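Local coordinates for protein beta-catenin homolog sys-1 (Caenorhabditis elegans, PDB 3C2G) that acts as a beta-catenin in the Wnt asymmetry pathway, activating or repressing target genes through direct binding of the TCF transcription factor POP-1, at residues C50-L55 and I98-Q103. Numbering follows the deposited sequence.
Sequences CVQQIL and IHQVVQ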
ATOM      1  N   CYS A  50      -4.545   2.882 -46.193  1.00 49.36           N
ATOM      2  CA  CYS A  50      -3.228   2.275 -46.389  1.00 47.56           C
ATOM      3  C   CYS A  50      -2.907   1.334 -45.220  1.00 46.00           C
ATOM      4  O   CYS A  50      -2.534   0.181 -45.421  1.00 45.54           O
ATOM      5  CB  CYS A  50      -2.165   3.365 -46.526  1.00 48.19           C
ATOM      6  SG  CYS A  50      -0.441   2.775 -46.611  1.00 51.27           S
ATOM      7  N   VAL A  51      -3.097   1.829 -43.998  1.00 44.42           N
ATOM      8  CA  VAL A  51      -2.940   1.026 -42.790  1.00 42.46           C
ATOM      9  C   VAL A  51      -3.952  -0.126 -42.732  1.00 41.56           C
ATOM     10  O   VAL A  51      -3.579  -1.260 -42.448  1.00 41.17           O
ATOM     11  CB  VAL A  51      -3.009   1.915 -41.513  1.00 42.72           C
ATOM     12  CG1 VAL A  51      -3.079   1.069 -40.240  1.00 42.17           C
ATOM     13  CG2 VAL A  51      -1.818   2.858 -41.463  1.00 41.14           C
ATOM     14  N   GLN A  52      -5.220   0.156 -43.017  1.00 40.86           N
ATOM     15  CA  GLN A  52      -6.242  -0.896 -43.030  1.00 40.46           C
ATOM     16  C   GLN A  52      -5.913  -2.055 -43.981  1.00 40.36           C
ATOM     17  O   GLN A  52      -6.112  -3.228 -43.629  1.00 40.30           O
ATOM     18  CB  GLN A  52      -7.627  -0.327 -43.348  1.00 40.20           C
ATOM     19  CG  GLN A  52      -8.777  -1.203 -42.854  1.00 40.32           C
ATOM     20  CD  GLN A  52      -8.684  -1.527 -41.349  1.00 41.16           C
ATOM     21  OE1 GLN A  52      -8.676  -0.625 -40.501  1.00 38.79           O
ATOM     22  NE2 GLN A  52      -8.614  -2.821 -41.025  1.00 37.05           N
ATOM     23  N   GLN A  53      -5.422  -1.714 -45.175  1.00 39.70           N
ATOM     24  CA  GLN A  53      -4.990  -2.696 -46.174  1.00 39.74           C
ATOM     25  C   GLN A  53      -3.916  -3.618 -45.610  1.00 38.33           C
ATOM     26  O   GLN A  53      -4.026  -4.838 -45.740  1.00 38.50           O
ATOM     27  CB  GLN A  53      -4.436  -2.009 -47.435  1.00 39.38           C
ATOM     28  CG  GLN A  53      -5.468  -1.398 -48.355  1.00 40.78           C
ATOM     29  CD  GLN A  53      -4.854  -0.788 -49.620  1.00 43.07           C
ATOM     30  OE1 GLN A  53      -3.980   0.092 -49.553  1.00 46.23           O
ATOM     31  NE2 GLN A  53      -5.316  -1.253 -50.783  1.00 45.36           N
ATOM     32  N   ILE A  54      -2.879  -3.032 -45.004  1.00 37.09           N
ATOM     33  CA  ILE A  54      -1.804  -3.810 -44.383  1.00 36.27           C
ATOM     34  C   ILE A  54      -2.332  -4.661 -43.226  1.00 36.17           C
ATOM     35  O   ILE A  54      -2.001  -5.847 -43.119  1.00 36.86           O
ATOM     36  CB  ILE A  54      -0.664  -2.919 -43.852  1.00 36.35           C
ATOM     37  CG1 ILE A  54      -0.224  -1.893 -44.906  1.00 35.78           C
ATOM     38  CG2 ILE A  54       0.498  -3.778 -43.342  1.00 34.86           C
ATOM     39  CD1 ILE A  54       0.986  -2.268 -45.699  1.00 35.15           C
ATOM     40  N   LEU A  55      -3.148  -4.057 -42.364  1.00 35.60           N
ATOM     41  CA  LEU A  55      -3.688  -4.771 -41.218  1.00 35.65           C
ATOM     42  C   LEU A  55      -4.488  -5.964 -41.702  1.00 36.17           C
ATOM     43  O   LEU A  55      -4.395  -7.059 -41.136  1.00 36.29           O
ATOM     44  CB  LEU A  55      -4.553  -3.864 -40.331  1.00 35.16           C
ATOM     45  CG  LEU A  55      -3.857  -2.768 -39.505  1.00 34.97           C
ATOM     46  CD1 LEU A  55      -4.887  -1.922 -38.743  1.00 31.63           C
ATOM     47  CD2 LEU A  55      -2.816  -3.353 -38.552  1.00 32.82           C
ATOM     48  N   ILE A  98      -3.649   4.367 -34.562  1.00 43.98           N
ATOM     49  CA  ILE A  98      -3.501   3.242 -33.639  1.00 42.85           C
ATOM     50  C   ILE A  98      -4.817   2.595 -33.213  1.00 41.97           C
ATOM     51  O   ILE A  98      -4.841   1.411 -32.862  1.00 41.45           O
ATOM     52  CB  ILE A  98      -2.613   3.623 -32.414  1.00 43.35           C
ATOM     53  CG1 ILE A  98      -2.063   2.370 -31.716  1.00 44.07           C
ATOM     54  CG2 ILE A  98      -3.329   4.586 -31.459  1.00 42.52           C
ATOM     55  CD1 ILE A  98      -0.814   1.804 -32.371  1.00 43.24           C
ATOM     56  N   HIS A  99      -5.910   3.351 -33.280  1.00 41.21           N
ATOM     57  CA  HIS A  99      -7.236   2.791 -33.002  1.00 41.37           C
ATOM     58  C   HIS A  99      -7.617   1.684 -33.981  1.00 40.92           C
ATOM     59  O   HIS A  99      -8.392   0.783 -33.636  1.00 41.24           O
ATOM     60  CB  HIS A  99      -8.317   3.879 -32.953  1.00 41.81           C
ATOM     61  CG  HIS A  99      -8.371   4.732 -34.175  1.00 45.11           C
ATOM     62  ND1 HIS A  99      -9.368   4.614 -35.121  1.00 47.72           N
ATOM     63  CD2 HIS A  99      -7.544   5.709 -34.618  1.00 47.12           C
ATOM     64  CE1 HIS A  99      -9.151   5.479 -36.095  1.00 47.50           C
ATOM     65  NE2 HIS A  99      -8.049   6.153 -35.815  1.00 48.06           N
ATOM     66  N   GLN A 100      -7.058   1.732 -35.189  1.00 40.51           N
ATOM     67  CA  GLN A 100      -7.282   0.674 -36.180  1.00 40.10           C
ATOM     68  C   GLN A 100      -6.602  -0.613 -35.751  1.00 39.51           C
ATOM     69  O   GLN A 100      -7.171  -1.702 -35.923  1.00 39.68           O
ATOM     70  CB  GLN A 100      -6.816   1.091 -37.579  1.00 40.17           C
ATOM     71  CG  GLN A 100      -7.658   2.196 -38.223  1.00 40.84           C
ATOM     72  CD  GLN A 100      -7.171   2.589 -39.603  1.00 40.68           C
ATOM     73  OE1 GLN A 100      -6.929   3.763 -39.875  1.00 42.48           O
ATOM     74  NE2 GLN A 100      -7.023   1.607 -40.484  1.00 42.85           N
ATOM     75  N   VAL A 101      -5.395  -0.486 -35.191  1.00 38.55           N
ATOM     76  CA  VAL A 101      -4.704  -1.620 -34.565  1.00 38.49           C
ATOM     77  C   VAL A 101      -5.568  -2.241 -33.459  1.00 38.63           C
ATOM     78  O   VAL A 101      -5.816  -3.445 -33.462  1.00 38.36           O
ATOM     79  CB  VAL A 101      -3.309  -1.227 -34.014  1.00 38.80           C
ATOM     80  CG1 VAL A 101      -2.641  -2.406 -33.312  1.00 37.62           C
ATOM     81  CG2 VAL A 101      -2.416  -0.728 -35.142  1.00 38.59           C
ATOM     82  N   VAL A 102      -6.052  -1.408 -32.542  1.00 39.18           N
ATOM     83  CA  VAL A 102      -6.903  -1.865 -31.444  1.00 39.87           C
ATOM     84  C   VAL A 102      -8.180  -2.537 -31.956  1.00 41.67           C
ATOM     85  O   VAL A 102      -8.603  -3.563 -31.408  1.00 40.92           O
ATOM     86  CB  VAL A 102      -7.261  -0.701 -30.481  1.00 39.81           C
ATOM     87  CG1 VAL A 102      -8.222  -1.162 -29.370  1.00 38.92           C
ATOM     88  CG2 VAL A 102      -5.995  -0.086 -29.883  1.00 38.52           C
ATOM     89  N   GLN A 103      -8.781  -1.969 -33.009  1.00 43.64           N
ATOM     90  CA  GLN A 103     -10.038  -2.496 -33.556  1.00 45.98           C
ATOM     91  C   GLN A 103      -9.897  -3.900 -34.126  1.00 45.84           C
ATOM     92  O   GLN A 103     -10.881  -4.634 -34.184  1.00 45.57           O
ATOM     93  CB  GLN A 103     -10.632  -1.560 -34.614  1.00 46.24           C
ATOM     94  CG  GLN A 103     -11.306  -0.302 -34.049  1.00 49.15           C
ATOM     95  CD  GLN A 103     -11.588   0.765 -35.116  1.00 49.25           C
ATOM     96  OE1 GLN A 103     -11.200   0.620 -36.281  1.00 53.43           O
ATOM     97  NE2 GLN A 103     -12.255   1.847 -34.712  1.00 52.93           N
TER
HETATM   98  O   HOH W   1      -9.422  -1.567 -37.704  1.00 45.46           O
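Gln52 lies level with Gln100 and Leu55 with Val101, by their CA atoms, where helix 47-62 and helix 98-103 run side by side in nearly the same direction, their local axes 10.2 Å apart at closest and inclined by 28°. Gln100 spans this gap: its chain is extended beyond CG, which carries CD toward helix 47-62. There NE2 donates to Gln52 OE1 at 2.8 Å, a bent bond with an N-H...O angle of 137° that reaches the acceptor from above its carbonyl plane. The same NE2 also bonds Pro48 O, consistent with both N-H groups being used. In Gln52 the bend at chi2 (54°) turns CD back, and OE1 lies toward Gln100 NE2 while its own NE2 bonds Asn56 OD1. A water can donate to Gln52 OE1 (3.0 Å) and to Gln100 O (2.9 Å), though more acceptors lie in its reach than it has protons, a possible second link. An alanine in place of Gln52 would probably leave Gln100 NE2 without its bond across the contact and Asn56 OD1 without this partner. Beside the polar pair, Leu55 CD1 rests 3.8 Å from Gln100 CB, and CD2 approaches Val101 CG2. Val51 and Leu55 also pack on Phe88 of helix 71-90, which comes between the two helices in sequence. Near-parallel packing of neighbouring helices, here toward the N-terminal end, is characteristic of the armadillo superhelix.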